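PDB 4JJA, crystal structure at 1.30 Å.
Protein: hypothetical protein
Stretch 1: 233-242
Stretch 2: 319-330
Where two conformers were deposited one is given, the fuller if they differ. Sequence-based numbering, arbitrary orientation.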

# COMPACT_ATOMS: atom_id res chain seq x y z
N ILE A 233 -5.81 6.45 -10.19
CA ILE A 233 -7.02 7.10 -9.70
C ILE A 233 -6.87 7.73 -8.32
O ILE A 233 -7.48 8.74 -8.06
N CYS A 234 -6.00 7.20 -7.47
CA CYS A 234 -5.80 7.78 -6.15
C CYS A 234 -5.19 9.18 -6.25
O CYS A 234 -5.32 9.95 -5.33
N LEU A 235 -4.58 9.53 -7.39
CA LEU A 235 -4.13 10.91 -7.56
C LEU A 235 -5.24 11.92 -7.42
O LEU A 235 -4.99 13.10 -7.08
N PHE A 236 -6.47 11.51 -7.69
CA PHE A 236 -7.60 12.40 -7.49
C PHE A 236 -7.83 12.81 -6.05
O PHE A 236 -8.53 13.79 -5.80
N GLU A 237 -7.23 12.12 -5.10
CA GLU A 237 -7.32 12.57 -3.70
C GLU A 237 -6.59 13.89 -3.51
O GLU A 237 -6.77 14.52 -2.48
N GLY A 238 -5.75 14.30 -4.45
CA GLY A 238 -5.14 15.62 -4.48
C GLY A 238 -5.94 16.65 -5.23
O GLY A 238 -5.33 17.66 -5.63
N THR A 239 -7.24 16.42 -5.42
CA THR A 239 -8.13 17.25 -6.21
C THR A 239 -9.50 17.18 -5.56
O THR A 239 -9.73 16.34 -4.68
N PRO A 240 -10.49 17.95 -6.04
CA PRO A 240 -11.87 17.81 -5.56
C PRO A 240 -12.71 16.72 -6.23
O PRO A 240 -13.89 16.57 -5.92
N VAL A 241 -12.13 16.00 -7.16
CA VAL A 241 -12.86 15.02 -7.97
C VAL A 241 -13.15 13.78 -7.12
O VAL A 241 -12.28 13.29 -6.40
N SER A 242 -14.37 13.27 -7.20
CA SER A 242 -14.70 12.01 -6.55
C SER A 242 -14.11 10.85 -7.37
O SER A 242 -14.21 10.83 -8.61
N ARG A 319 -6.69 25.85 -8.73
CA ARG A 319 -7.49 25.41 -7.59
C ARG A 319 -7.94 23.96 -7.69
O ARG A 319 -8.34 23.37 -6.70
N PHE A 320 -7.85 23.39 -8.88
CA PHE A 320 -8.07 21.94 -9.06
C PHE A 320 -7.13 21.09 -8.23
O PHE A 320 -7.47 19.98 -7.82
N PHE A 321 -5.91 21.56 -8.04
CA PHE A 321 -4.87 20.79 -7.33
C PHE A 321 -4.82 21.27 -5.90
O PHE A 321 -4.44 22.40 -5.65
N ARG A 322 -5.16 20.40 -4.97
CA ARG A 322 -5.02 20.67 -3.54
C ARG A 322 -3.55 20.98 -3.26
O ARG A 322 -2.67 20.47 -3.94
N PRO A 323 -3.25 21.73 -2.17
CA PRO A 323 -1.85 21.98 -1.84
C PRO A 323 -1.02 20.69 -1.77
O PRO A 323 0.15 20.66 -2.19
N PHE A 324 -1.63 19.66 -1.22
CA PHE A 324 -0.95 18.40 -0.97
C PHE A 324 -0.91 17.45 -2.14
O PHE A 324 -0.45 16.32 -1.96
N PHE A 325 -1.35 17.87 -3.33
CA PHE A 325 -1.15 17.06 -4.51
C PHE A 325 0.32 16.60 -4.60
O PHE A 325 0.58 15.45 -4.92
N GLU A 326 1.25 17.50 -4.31
CA GLU A 326 2.67 17.19 -4.41
C GLU A 326 3.11 16.10 -3.44
O GLU A 326 4.08 15.38 -3.70
N LEU A 327 2.43 16.01 -2.29
CA LEU A 327 2.75 14.96 -1.35
C LEU A 327 2.41 13.56 -1.88
O LEU A 327 3.06 12.58 -1.53
N LEU A 328 1.39 13.49 -2.74
CA LEU A 328 0.99 12.25 -3.41
C LEU A 328 1.88 11.94 -4.61
O LEU A 328 2.39 10.84 -4.72
N VAL A 329 2.07 12.93 -5.49
CA VAL A 329 2.82 12.66 -6.72
C VAL A 329 4.31 12.65 -6.52
O VAL A 329 5.03 11.89 -7.19
N GLY A 330 4.80 13.48 -5.59
CA GLY A 330 6.20 13.44 -5.16
C GLY A 330 7.17 14.39 -5.82
O GLY A 330 8.33 14.37 -5.51

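The contact is built round Phe 320, Gly 238 and Leu 328, which cover the most surface, with Leu 235 and Arg 322 close behind.

The backbones come nearest at Gly 238, whose CA lies 4.2 Å from the CA of Phe 325. Glycine suits this position because a CB built on it would lie 2.8 Å from Phe 325 CD1, a clash. Without a side chain the chain can sit close enough for Gly 238 O to accept a hydrogen bond from Arg 322 N at 2.8 Å, and Phe 321 CA makes a CA-H...O contact with the same oxygen at 3.6 Å.

On the helix, Leu 328 directs its CA-to-CB bond toward the first stretch. With chi1 m and chi2 t, it brings CD1 to 3.5 Å from Gly 238 N and to 4.1 Å from Glu 237 CB. A branched apolar side chain fits well here, because the Gly 238 N that it packs against already donates to Leu 235 O and needs no further partner. Nearby, Leu 235 (m, t) starts sideways, but its end comes nearer, and its CD2 meets Val 329 CG1 at 3.8 Å. The ring of Phe 325 (chi1 t) presents its edge to Leu 235 O, with CE1 4.1 Å from that oxygen.

Phe 320 also leaves its backbone sideways, and its t rotamer carries the ring to the segment that follows Gly 238. Thr 239 CB lies over one face, 4.2 Å from the ring centroid and 15° off the normal, a CH-pi contact. Val 241 CG2 approaches Phe 320 CE1 at 3.7 Å. Threonine suits the place because it has both carbon to set against the ring and a hydroxyl that is satisfied within its own stretch: in the p rotamer, OG1 donates to Phe 236 O at 2.7 Å and accepts from Val 241 N at 3.0 Å. The carbonyl of Phe 320 is less well served. Its O atom is buried without a hydrogen-bonding partner, although Thr 239 CA makes a CA-H...O contact with it at 3.2 Å.

Arg 322 supplies the side-chain hydrogen bond across the contact. Its CA-to-CB bond points toward the other stretch, and chi angles m, t, t extend the chain until NH1 donates to Glu 237 O at 2.8 Å, near the guanidinium plane. Pro 240 N and Thr 239 O lie over one face of the planar group. Arginine thus combines reach, a donor and a flat surface that rests against backbone. The carboxylate of Glu 237 is hydrogen-bonded elsewhere in the structure.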

# COMPACT_ATOMS: atom_id res chain seq x y z
CB ILE A 233 -8.23 6.10 -9.77
CG1 ILE A 233 -8.49 5.75 -11.22
CG2 ILE A 233 -9.51 6.64 -9.11
CD1 ILE A 233 -9.00 6.89 -12.09
CB CYS A 234 -4.91 6.88 -5.26
SG CYS A 234 -5.05 7.25 -3.50
CB LEU A 235 -3.38 11.04 -8.89
CG LEU A 235 -2.16 10.11 -9.03
CD1 LEU A 235 -1.52 10.33 -10.42
CD2 LEU A 235 -1.14 10.30 -7.92
CB PHE A 236 -8.90 11.84 -8.07
CG PHE A 236 -9.00 11.88 -9.57
CD1 PHE A 236 -8.97 13.08 -10.24
CD2 PHE A 236 -9.18 10.73 -10.33
CE1 PHE A 236 -9.17 13.15 -11.60
CE2 PHE A 236 -9.36 10.78 -11.72
CZ PHE A 236 -9.33 12.00 -12.34
CB GLU A 237 -6.81 11.50 -2.76
CG GLU A 237 -7.75 10.27 -2.87
CD GLU A 237 -7.99 9.40 -1.70
OE1 GLU A 237 -7.13 9.30 -0.86
OE2 GLU A 237 -9.07 8.74 -1.71
CB THR A 239 -8.27 16.74 -7.68
OG1 THR A 239 -9.19 15.63 -7.72
CG2 THR A 239 -6.92 16.37 -8.32
CB PRO A 240 -12.48 19.17 -5.83
CG PRO A 240 -11.48 19.96 -6.47
CD PRO A 240 -10.31 19.16 -6.83
CB VAL A 241 -12.03 14.64 -9.23
CG1 VAL A 241 -12.68 13.58 -10.02
CG2 VAL A 241 -11.76 15.88 -10.06
CB SER A 242 -16.23 11.80 -6.47
OG SER A 242 -16.54 10.48 -5.99
CB ARG A 319 -8.71 26.34 -7.39
CG ARG A 319 -8.38 27.76 -7.19
CD ARG A 319 -7.31 27.93 -6.12
NE ARG A 319 -7.01 29.37 -5.88
CZ ARG A 319 -7.56 30.10 -4.93
NH1 ARG A 319 -8.44 29.58 -4.08
NH2 ARG A 319 -7.20 31.40 -4.81
CB PHE A 320 -7.89 21.64 -10.55
CG PHE A 320 -8.02 20.18 -10.89
CD1 PHE A 320 -9.27 19.60 -11.15
CD2 PHE A 320 -6.89 19.42 -11.04
CE1 PHE A 320 -9.36 18.27 -11.49
CE2 PHE A 320 -7.00 18.11 -11.41
CZ PHE A 320 -8.23 17.56 -11.63
CB PHE A 321 -3.49 20.92 -7.97
CG PHE A 321 -3.42 20.40 -9.37
CD1 PHE A 321 -3.28 19.08 -9.64
CD2 PHE A 321 -3.48 21.30 -10.46
CE1 PHE A 321 -3.23 18.63 -10.96
CE2 PHE A 321 -3.41 20.87 -11.75
CZ PHE A 321 -3.27 19.52 -12.01
CB ARG A 322 -5.42 19.44 -2.75
CG ARG A 322 -6.94 19.23 -2.81
CD ARG A 322 -7.43 17.98 -2.24
NE ARG A 322 -8.87 18.02 -2.00
CZ ARG A 322 -9.59 16.99 -1.54
NH1 ARG A 322 -9.02 15.79 -1.38
NH2 ARG A 322 -10.90 17.18 -1.32
CB PRO A 323 -1.97 22.69 -0.51
CG PRO A 323 -3.24 23.46 -0.63
CD PRO A 323 -4.18 22.52 -1.35
CB PHE A 324 -1.44 17.79 0.32
CG PHE A 324 -2.92 17.56 0.36
CD1 PHE A 324 -3.49 16.44 -0.23
CD2 PHE A 324 -3.76 18.48 0.99
CE1 PHE A 324 -4.84 16.22 -0.17
CE2 PHE A 324 -5.14 18.23 1.05
CZ PHE A 324 -5.63 17.10 0.47
CB PHE A 325 -1.58 17.87 -5.73
CG PHE A 325 -1.40 17.18 -7.05
CD1 PHE A 325 -2.26 16.18 -7.42
CD2 PHE A 325 -0.36 17.51 -7.86
CE1 PHE A 325 -2.09 15.53 -8.63
CE2 PHE A 325 -0.17 16.90 -9.07
CZ PHE A 325 -1.02 15.89 -9.47
CB GLU A 326 3.51 18.44 -4.25
CG GLU A 326 3.64 19.28 -5.51
CD GLU A 326 2.39 19.93 -6.00
OE1 GLU A 326 1.42 20.11 -5.21
OE2 GLU A 326 2.37 20.33 -7.18
CB LEU A 327 2.10 15.20 0.01
CG LEU A 327 2.41 16.58 0.64
CD1 LEU A 327 1.76 16.71 2.03
CD2 LEU A 327 3.90 16.88 0.74
CB LEU A 328 -0.48 12.29 -3.80
CG LEU A 328 -1.48 12.32 -2.64
CD1 LEU A 328 -2.89 12.70 -3.15
CD2 LEU A 328 -1.55 10.99 -1.92
CB VAL A 329 2.48 13.61 -7.88
CG1 VAL A 329 1.13 13.26 -8.37
CG2 VAL A 329 2.52 15.07 -7.49